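Local coordinates for protein papain-like protease (Human betacoronavirus 2c EMC/2012, PDB 4RNA) that hydrolyses peptide bonds as a coronavirus cysteine protease, probably cutting the viral polyprotein and, like its relatives, removing ubiquitin and ISG15 from host proteins, at residues Y28-F37 with H54-L62; F130-A138 with F150-G158. One frame throughout, in Å; residues are numbered along the deposited sequence.

Interaction 1. Residues Y28-F37 with H54-L62; sequences YRSQLGCVFF and HSLYLADNL. With PO4 (phosphate ion), chain F.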
loop_
_atom_site.group_PDB
_atom_site.type_symbol
_atom_site.label_atom_id
_atom_site.label_comp_id
_atom_site.label_asym_id
_atom_site.label_seq_id
_atom_site.Cartn_x
_atom_site.Cartn_y
_atom_site.Cartn_z
ATOM N N TYR A 28 23.824 6.029 18.141
ATOM C CA TYR A 28 22.450 5.639 18.531
ATOM C C TYR A 28 22.040 4.322 17.878
ATOM O O TYR A 28 21.539 3.375 18.529
ATOM C CB TYR A 28 21.512 6.725 18.073
ATOM C CG TYR A 28 21.422 7.865 19.019
ATOM C CD1 TYR A 28 20.710 7.737 20.209
ATOM C CD2 TYR A 28 22.035 9.108 18.728
ATOM C CE1 TYR A 28 20.582 8.801 21.093
ATOM C CE2 TYR A 28 21.922 10.180 19.613
ATOM C CZ TYR A 28 21.206 10.002 20.793
ATOM O OH TYR A 28 21.087 11.008 21.710
ATOM N N ARG A 29 22.313 4.235 16.567
ATOM C CA ARG A 29 22.034 2.990 15.850
ATOM C C ARG A 29 22.643 1.758 16.520
ATOM O O ARG A 29 21.926 0.773 16.822
ATOM C CB ARG A 29 22.478 3.081 14.393
ATOM C CG ARG A 29 22.127 1.765 13.660
ATOM C CD ARG A 29 22.890 1.529 12.355
ATOM N NE ARG A 29 22.782 2.660 11.468
ATOM C CZ ARG A 29 22.013 2.675 10.383
ATOM N NH1 ARG A 29 21.272 1.600 10.059
ATOM N NH2 ARG A 29 22.031 3.751 9.589
ATOM N N SER A 30 23.942 1.805 16.828
ATOM C CA SER A 30 24.606 0.663 17.485
ATOM C C SER A 30 24.066 0.391 18.870
ATOM O O SER A 30 23.971 -0.770 19.282
ATOM C CB SER A 30 26.113 0.868 17.623
ATOM O OG SER A 30 26.596 1.493 16.454
ATOM N N GLN A 31 23.697 1.452 19.589
ATOM C CA GLN A 31 23.217 1.262 20.973
ATOM C C GLN A 31 21.754 0.891 21.090
ATOM O O GLN A 31 21.319 0.166 22.061
ATOM C CB GLN A 31 23.503 2.564 21.745
ATOM C CG GLN A 31 25.024 2.838 21.868
ATOM C CD GLN A 31 25.318 3.865 22.940
ATOM O OE1 GLN A 31 25.119 3.599 24.154
ATOM N NE2 GLN A 31 25.685 5.042 22.523
ATOM N N LEU A 32 20.973 1.396 20.138
ATOM C CA LEU A 32 19.488 1.413 20.327
ATOM C C LEU A 32 18.736 1.065 19.038
ATOM O O LEU A 32 17.977 0.122 18.978
ATOM C CB LEU A 32 19.108 2.796 20.847
ATOM C CG LEU A 32 17.730 3.206 21.282
ATOM C CD1 LEU A 32 17.206 2.234 22.367
ATOM C CD2 LEU A 32 17.792 4.704 21.732
ATOM N N GLY A 33 18.951 1.821 17.975
ATOM C CA GLY A 33 18.249 1.494 16.724
ATOM C C GLY A 33 18.073 2.784 15.971
ATOM O O GLY A 33 18.779 3.754 16.305
ATOM N N CYS A 34 17.150 2.798 15.006
ATOM C CA CYS A 34 16.856 3.966 14.181
ATOM C C CYS A 34 16.026 4.926 15.038
ATOM O O CYS A 34 14.946 4.559 15.521
ATOM C CB CYS A 34 16.039 3.571 12.953
ATOM S SG CYS A 34 15.642 5.051 11.969
ATOM N N VAL A 35 16.527 6.142 15.212
ATOM C CA VAL A 35 15.862 7.075 16.154
ATOM C C VAL A 35 15.724 8.449 15.534
ATOM O O VAL A 35 16.642 8.961 14.847
ATOM C CB VAL A 35 16.637 7.225 17.512
ATOM C CG1 VAL A 35 16.443 6.027 18.426
ATOM C CG2 VAL A 35 18.103 7.467 17.238
ATOM N N PHE A 36 14.591 9.071 15.823
ATOM C CA PHE A 36 14.371 10.450 15.302
ATOM C C PHE A 36 14.307 11.383 16.498
ATOM O O PHE A 36 13.757 11.024 17.565
ATOM C CB PHE A 36 13.026 10.546 14.564
ATOM C CG PHE A 36 13.071 9.994 13.166
ATOM C CD1 PHE A 36 13.316 8.666 12.958
ATOM C CD2 PHE A 36 12.989 10.873 12.050
ATOM C CE1 PHE A 36 13.380 8.141 11.660
ATOM C CE2 PHE A 36 13.034 10.370 10.750
ATOM C CZ PHE A 36 13.257 9.003 10.564
ATOM N N PHE A 37 14.775 12.606 16.294
ATOM C CA PHE A 37 14.649 13.662 17.289
ATOM C C PHE A 37 14.307 14.950 16.582
ATOM O O PHE A 37 15.010 15.379 15.644
ATOM C CB PHE A 37 15.961 13.848 18.053
ATOM C CG PHE A 37 15.938 15.004 19.027
ATOM C CD1 PHE A 37 15.329 14.871 20.284
ATOM C CD2 PHE A 37 16.528 16.232 18.694
ATOM C CE1 PHE A 37 15.307 15.941 21.190
ATOM C CE2 PHE A 37 16.496 17.304 19.587
ATOM C CZ PHE A 37 15.895 17.159 20.839
ATOM N N HIS A 54 16.162 14.058 27.340
ATOM C CA HIS A 54 15.235 14.240 26.191
ATOM C C HIS A 54 14.548 12.964 25.740
ATOM O O HIS A 54 14.988 11.833 26.059
ATOM C CB HIS A 54 15.958 14.864 25.012
ATOM C CG HIS A 54 16.207 16.327 25.178
ATOM N ND1 HIS A 54 15.388 17.268 24.649
ATOM C CD2 HIS A 54 17.203 17.011 25.870
ATOM C CE1 HIS A 54 15.860 18.494 24.959
ATOM N NE2 HIS A 54 16.968 18.338 25.710
ATOM N N SER A 55 13.448 13.165 25.013
ATOM C CA SER A 55 12.621 12.105 24.403
ATOM C C SER A 55 13.070 11.743 23.002
ATOM O O SER A 55 13.247 12.630 22.199
ATOM C CB SER A 55 11.167 12.567 24.306
ATOM O OG SER A 55 10.563 12.261 25.537
ATOM N N LEU A 56 13.207 10.442 22.708
ATOM C CA LEU A 56 13.566 9.996 21.354
ATOM C C LEU A 56 12.487 9.147 20.752
ATOM O O LEU A 56 11.858 8.306 21.445
ATOM C CB LEU A 56 14.884 9.206 21.340
ATOM C CG LEU A 56 16.158 9.941 21.723
ATOM C CD1 LEU A 56 17.273 8.881 21.693
ATOM C CD2 LEU A 56 16.456 11.135 20.770
ATOM N N TYR A 57 12.289 9.340 19.443
ATOM C CA TYR A 57 11.293 8.539 18.718
ATOM C C TYR A 57 11.940 7.334 18.084
ATOM O O TYR A 57 12.705 7.456 17.212
ATOM C CB TYR A 57 10.564 9.406 17.681
ATOM C CG TYR A 57 9.398 9.992 18.336
ATOM C CD1 TYR A 57 9.507 11.186 19.042
ATOM C CD2 TYR A 57 8.176 9.299 18.337
ATOM C CE1 TYR A 57 8.403 11.699 19.724
ATOM C CE2 TYR A 57 7.063 9.823 18.973
ATOM C CZ TYR A 57 7.199 10.993 19.686
ATOM O OH TYR A 57 6.069 11.466 20.307
ATOM N N LEU A 58 11.678 6.136 18.568
ATOM C CA LEU A 58 12.364 4.936 18.021
ATOM C C LEU A 58 11.592 4.390 16.788
ATOM O O LEU A 58 10.348 4.353 16.795
ATOM C CB LEU A 58 12.448 3.827 19.092
ATOM C CG LEU A 58 13.206 2.531 18.700
ATOM C CD1 LEU A 58 14.728 2.726 18.363
ATOM C CD2 LEU A 58 13.075 1.583 19.877
ATOM N N ALA A 59 12.293 4.000 15.715
ATOM C CA ALA A 59 11.604 3.533 14.462
ATOM C C ALA A 59 11.783 2.002 14.269
ATOM O O ALA A 59 11.085 1.417 13.463
ATOM C CB ALA A 59 12.062 4.302 13.211
ATOM N N ASP A 60 12.708 1.342 14.991
ATOM C CA ASP A 60 12.929 -0.127 14.777
ATOM C C ASP A 60 13.658 -0.647 15.948
ATOM O O ASP A 60 13.986 0.116 16.834
ATOM C CB ASP A 60 13.611 -0.509 13.413
ATOM C CG ASP A 60 15.045 0.109 13.240
ATOM O OD1 ASP A 60 15.735 0.385 14.273
ATOM O OD2 ASP A 60 15.484 0.298 12.056
ATOM N N ASN A 61 13.776 -1.973 16.050
ATOM C CA ASN A 61 14.248 -2.577 17.284
ATOM C C ASN A 61 13.416 -2.454 18.526
ATOM O O ASN A 61 14.009 -2.273 19.579
ATOM C CB ASN A 61 15.589 -2.001 17.683
ATOM C CG ASN A 61 16.638 -2.669 16.992
ATOM O OD1 ASN A 61 17.360 -2.024 16.229
ATOM N ND2 ASN A 61 16.665 -4.001 17.108
ATOM N N LEU A 62 12.095 -2.680 18.438
ATOM C CA LEU A 62 11.225 -2.204 19.447
ATOM C C LEU A 62 11.129 -3.425 20.364
ATOM O O LEU A 62 11.260 -4.571 19.883
ATOM C CB LEU A 62 9.804 -1.927 18.858
ATOM C CG LEU A 62 9.465 -1.002 17.673
ATOM C CD1 LEU A 62 7.961 -0.685 17.639
ATOM C CD2 LEU A 62 10.335 0.251 17.463
HETATM P P PO4 F . 11.200 -4.577 15.215
HETATM O O1 PO4 F . 11.812 -5.746 15.964
HETATM O O2 PO4 F . 9.720 -4.502 15.514
HETATM O O3 PO4 F . 11.761 -3.254 15.647
HETATM O O4 PO4 F . 11.458 -4.809 13.735
HETATM O O HOH W 1 15.648 -0.774 21.185
#

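Interaction 2. Residues F130-A138 with F150-G158; sequences FVIPALQHA and FIALIMAYG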
loop_
_atom_site.group_PDB
_atom_site.type_symbol
_atom_site.label_atom_id
_atom_site.label_comp_id
_atom_site.label_asym_id
_atom_site.label_seq_id
_atom_site.Cartn_x
_atom_site.Cartn_y
_atom_site.Cartn_z
ATOM N N PHE A 130 -12.353 7.223 12.406
ATOM C CA PHE A 130 -11.284 6.288 12.074
ATOM C C PHE A 130 -11.131 5.295 13.202
ATOM O O PHE A 130 -11.154 5.682 14.359
ATOM C CB PHE A 130 -9.977 7.041 11.771
ATOM C CG PHE A 130 -10.023 7.729 10.449
ATOM C CD1 PHE A 130 -9.969 6.972 9.275
ATOM C CD2 PHE A 130 -10.192 9.117 10.364
ATOM C CE1 PHE A 130 -10.075 7.595 8.037
ATOM C CE2 PHE A 130 -10.295 9.751 9.135
ATOM C CZ PHE A 130 -10.248 8.989 7.964
ATOM N N VAL A 131 -11.013 4.023 12.857
ATOM C CA VAL A 131 -10.940 2.988 13.893
ATOM C C VAL A 131 -9.500 2.932 14.390
ATOM O O VAL A 131 -9.237 2.377 15.426
ATOM C CB VAL A 131 -11.427 1.595 13.422
ATOM C CG1 VAL A 131 -12.848 1.686 12.890
ATOM C CG2 VAL A 131 -10.490 0.974 12.383
ATOM N N ILE A 132 -8.563 3.536 13.664
ATOM C CA ILE A 132 -7.150 3.619 14.153
ATOM C C ILE A 132 -6.946 4.926 14.977
ATOM O O ILE A 132 -7.187 6.022 14.471
ATOM C CB ILE A 132 -6.161 3.634 12.950
ATOM C CG1 ILE A 132 -6.203 2.272 12.213
ATOM C CG2 ILE A 132 -4.732 3.905 13.460
ATOM C CD1 ILE A 132 -5.642 2.281 10.781
ATOM N N PRO A 133 -6.496 4.812 16.250
ATOM C CA PRO A 133 -6.382 6.040 17.040
ATOM C C PRO A 133 -5.492 7.120 16.466
ATOM O O PRO A 133 -5.852 8.299 16.551
ATOM C CB PRO A 133 -5.836 5.539 18.377
ATOM C CG PRO A 133 -6.412 4.148 18.498
ATOM C CD PRO A 133 -6.491 3.583 17.113
ATOM N N ALA A 134 -4.353 6.755 15.875
ATOM C CA ALA A 134 -3.491 7.816 15.360
ATOM C C ALA A 134 -4.195 8.587 14.286
ATOM O O ALA A 134 -4.028 9.816 14.176
ATOM C CB ALA A 134 -2.191 7.222 14.826
ATOM N N LEU A 135 -4.910 7.874 13.406
ATOM C CA LEU A 135 -5.624 8.544 12.293
ATOM C C LEU A 135 -6.768 9.423 12.799
ATOM O O LEU A 135 -6.948 10.495 12.339
ATOM C CB LEU A 135 -6.205 7.536 11.304
ATOM C CG LEU A 135 -5.479 7.349 10.009
ATOM C CD1 LEU A 135 -6.205 6.258 9.175
ATOM C CD2 LEU A 135 -5.278 8.676 9.268
ATOM N N GLN A 136 -7.553 8.935 13.763
ATOM C CA GLN A 136 -8.638 9.730 14.339
ATOM C C GLN A 136 -8.092 10.983 15.005
ATOM O O GLN A 136 -8.570 12.109 14.745
ATOM C CB GLN A 136 -9.394 8.880 15.381
ATOM C CG GLN A 136 -10.764 9.475 15.848
ATOM C CD GLN A 136 -11.651 10.002 14.716
ATOM O OE1 GLN A 136 -11.616 9.508 13.576
ATOM N NE2 GLN A 136 -12.413 11.066 15.009
ATOM N N HIS A 137 -7.003 10.814 15.772
ATOM C CA HIS A 137 -6.453 11.933 16.493
ATOM C C HIS A 137 -5.927 12.897 15.454
ATOM O O HIS A 137 -6.182 14.104 15.511
ATOM C CB HIS A 137 -5.398 11.464 17.508
ATOM C CG HIS A 137 -4.751 12.589 18.254
ATOM N ND1 HIS A 137 -3.629 13.193 17.820
ATOM C CD2 HIS A 137 -5.132 13.258 19.415
ATOM C CE1 HIS A 137 -3.285 14.185 18.673
ATOM N NE2 HIS A 137 -4.206 14.227 19.646
ATOM N N ALA A 138 -5.250 12.392 14.431
ATOM C CA ALA A 138 -4.716 13.361 13.411
ATOM C C ALA A 138 -5.820 14.092 12.605
ATOM O O ALA A 138 -5.574 15.232 12.048
ATOM C CB ALA A 138 -3.785 12.632 12.416
ATOM N N PHE A 150 -1.991 14.384 9.643
ATOM C CA PHE A 150 -3.013 13.621 8.911
ATOM C C PHE A 150 -2.555 13.358 7.478
ATOM O O PHE A 150 -2.692 12.273 6.922
ATOM C CB PHE A 150 -4.332 14.394 8.915
ATOM C CG PHE A 150 -5.486 13.631 8.324
ATOM C CD1 PHE A 150 -5.973 12.474 8.975
ATOM C CD2 PHE A 150 -6.135 14.104 7.214
ATOM C CE1 PHE A 150 -7.088 11.803 8.451
ATOM C CE2 PHE A 150 -7.261 13.445 6.689
ATOM C CZ PHE A 150 -7.718 12.285 7.315
ATOM N N ILE A 151 -1.966 14.347 6.898
ATOM C CA ILE A 151 -1.446 14.182 5.585
ATOM C C ILE A 151 -0.294 13.156 5.591
ATOM O O ILE A 151 -0.284 12.268 4.715
ATOM C CB ILE A 151 -0.946 15.498 4.991
ATOM C CG1 ILE A 151 -2.106 16.493 4.805
ATOM C CG2 ILE A 151 -0.251 15.196 3.691
ATOM C CD1 ILE A 151 -1.572 17.900 4.705
ATOM N N ALA A 152 0.660 13.250 6.536
ATOM C CA ALA A 152 1.787 12.290 6.577
ATOM C C ALA A 152 1.274 10.857 6.847
ATOM O O ALA A 152 1.739 9.876 6.273
ATOM C CB ALA A 152 2.842 12.716 7.625
ATOM N N LEU A 153 0.262 10.744 7.680
ATOM C CA LEU A 153 -0.316 9.441 7.877
ATOM C C LEU A 153 -1.034 8.814 6.658
ATOM O O LEU A 153 -0.872 7.620 6.385
ATOM C CB LEU A 153 -1.275 9.482 9.051
ATOM C CG LEU A 153 -0.668 9.433 10.468
ATOM C CD1 LEU A 153 -1.799 9.527 11.477
ATOM C CD2 LEU A 153 0.167 8.183 10.748
ATOM N N ILE A 154 -1.846 9.606 5.937
ATOM C CA ILE A 154 -2.474 9.151 4.717
ATOM C C ILE A 154 -1.375 8.681 3.793
ATOM O O ILE A 154 -1.503 7.607 3.211
ATOM C CB ILE A 154 -3.321 10.281 4.042
ATOM C CG1 ILE A 154 -4.580 10.561 4.831
ATOM C CG2 ILE A 154 -3.631 9.978 2.573
ATOM C CD1 ILE A 154 -5.325 11.711 4.168
ATOM N N MET A 155 -0.320 9.466 3.613
ATOM C CA MET A 155 0.782 9.043 2.766
ATOM C C MET A 155 1.482 7.722 3.237
ATOM O O MET A 155 1.828 6.842 2.397
ATOM C CB MET A 155 1.785 10.196 2.645
ATOM C CG MET A 155 1.212 11.282 1.786
ATOM S SD MET A 155 2.384 12.632 1.749
ATOM C CE MET A 155 3.335 12.140 0.306
ATOM N N ALA A 156 1.645 7.564 4.560
ATOM C CA ALA A 156 2.309 6.386 5.130
ATOM C C ALA A 156 1.446 5.162 4.940
ATOM O O ALA A 156 1.903 4.150 4.345
ATOM C CB ALA A 156 2.699 6.616 6.604
ATOM N N TYR A 157 0.176 5.277 5.349
ATOM C CA TYR A 157 -0.769 4.172 5.174
ATOM C C TYR A 157 -1.018 3.890 3.664
ATOM O O TYR A 157 -1.251 2.753 3.294
ATOM C CB TYR A 157 -2.098 4.506 5.844
ATOM C CG TYR A 157 -2.092 4.331 7.349
ATOM C CD1 TYR A 157 -1.873 3.057 7.941
ATOM C CD2 TYR A 157 -2.278 5.430 8.182
ATOM C CE1 TYR A 157 -1.840 2.900 9.330
ATOM C CE2 TYR A 157 -2.223 5.301 9.584
ATOM C CZ TYR A 157 -2.032 4.035 10.147
ATOM O OH TYR A 157 -2.006 3.903 11.494
ATOM N N GLY A 158 -0.870 4.909 2.803
ATOM C CA GLY A 158 -1.187 4.775 1.371
ATOM C C GLY A 158 0.025 4.352 0.523
ATOM O O GLY A 158 -0.079 4.052 -0.663
HETATM O O HOH W 2 -3.232 16.490 11.386
#

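Interaction 1. Residues Y28-F37 with H54-L62
F36 and Y57 form an antiparallel hydrogen-bonded pair: F36 N gives to Y57 O at 2.8 Å and Y57 N gives to F36 O at 2.9 Å. Next to it V35 faces L58 as a non-hydrogen-bonded pair, V35 CG1 lying 3.7 Å from L58 CD1. Just past the strand, A59 N adds one more bond, to C34 O at 2.7 Å. C34 N then turns to a side chain, meeting D60 OD1 at 2.9 Å in an almost straight bond (172°) that arrives from above the carboxylate plane. L56 splits its fork across the first segment: CD1 lies 3.4 Å from Y28 CE1, and CD2 rests 3.9 Å from F37 CB. With CG anti to the backbone N (chi1 175°), F37 carries its ring toward H54, where its edge points at the face of the imidazole in an offset edge-to-face pair, planes at 81°; the same ring takes S55 O at its edge, in plane.

Farther out, Q51 holds Y28 OH, and V10 of strand 5-11 backs L32 and L58. F36 instead meets the rings of Y86 and H83 on helix 81-92. Strand 55-58 lies between 5-11 and 35-37 in a sheet of order 2-1-5-3-4, that of the beta-grasp fold, here the ubiquitin-like N-terminal domain.

Interaction 2. Residues F130-A138 with F150-G158
L153 sends CD1 into the shallow groove between A134 and A138, one turn apart on the facing helix. The methyl settles 3.5 Å from A134 O and 3.8 Å from A138 CB, a bump received between the backbone of A134 and the methyl of A138. At the A138 end the backbones come close: the CA atoms of A138 and F150 are 4.8 Å apart, and the A138 methyl lies directly against the N and CA of F150. A water bridges the polar atoms there, held by A138 O and F150 N.

L135 is the matching bump from the other side, lodged between two rings. Its CD2 reaches F150 CE1 at 3.7 Å, while CG lies 3.9 Å from Y157 CE2, the leucine and tyrosine side chains running alongside and pointing opposite ways. Because F150 has CG anti to its own nitrogen (chi1 -174°), its ring leans along the interface and brings CE1 within 3.9 Å of F130 CE2 as well. F130 approaches the edge of that ring, and I154 CG1 roofs one of its faces. Y157 extends toward I132, whose CG2 meets OH at 3.4 Å; the hydroxyl is bonded to Y74 O of helix 64-74.

Behind this packing, F130 N donates to Q136 OE1 at 2.7 Å in a nearly straight bond (176°), tying the lead-in strand to the first turns of the helix. Stacking of F139 on F150 and packing of F85 on L153 extend the apolar cluster. The two segments bond nowhere directly: this is a helical hairpin, in which the 133-138 and 150-158 stretches of the two helices run roughly antiparallel (146°), within the helical thumb of the coronavirus papain-like protease.

In the fold
Interaction 1 lies in the ubiquitin-like domain, its centre about 29 Å from the centre of the chain; interaction 2 sits in the helical thumb, its centre about 8 Å from that same point. They do not touch, their nearest atoms being about 10 Å apart, but helix 81-92 serves both: F36 and A59 pack on it from the 28-37/54-62 side, A152, L153 and A156 from the 150-158 side. Their chemistry differs. The sheet pairing of interaction 1 rests on backbone hydrogen bonds with apolar packing around them, and its D60 and N61 end borders a second subunit. Interaction 2 is interdigitated apolar packing whose only polar link between the segments is a bridging water.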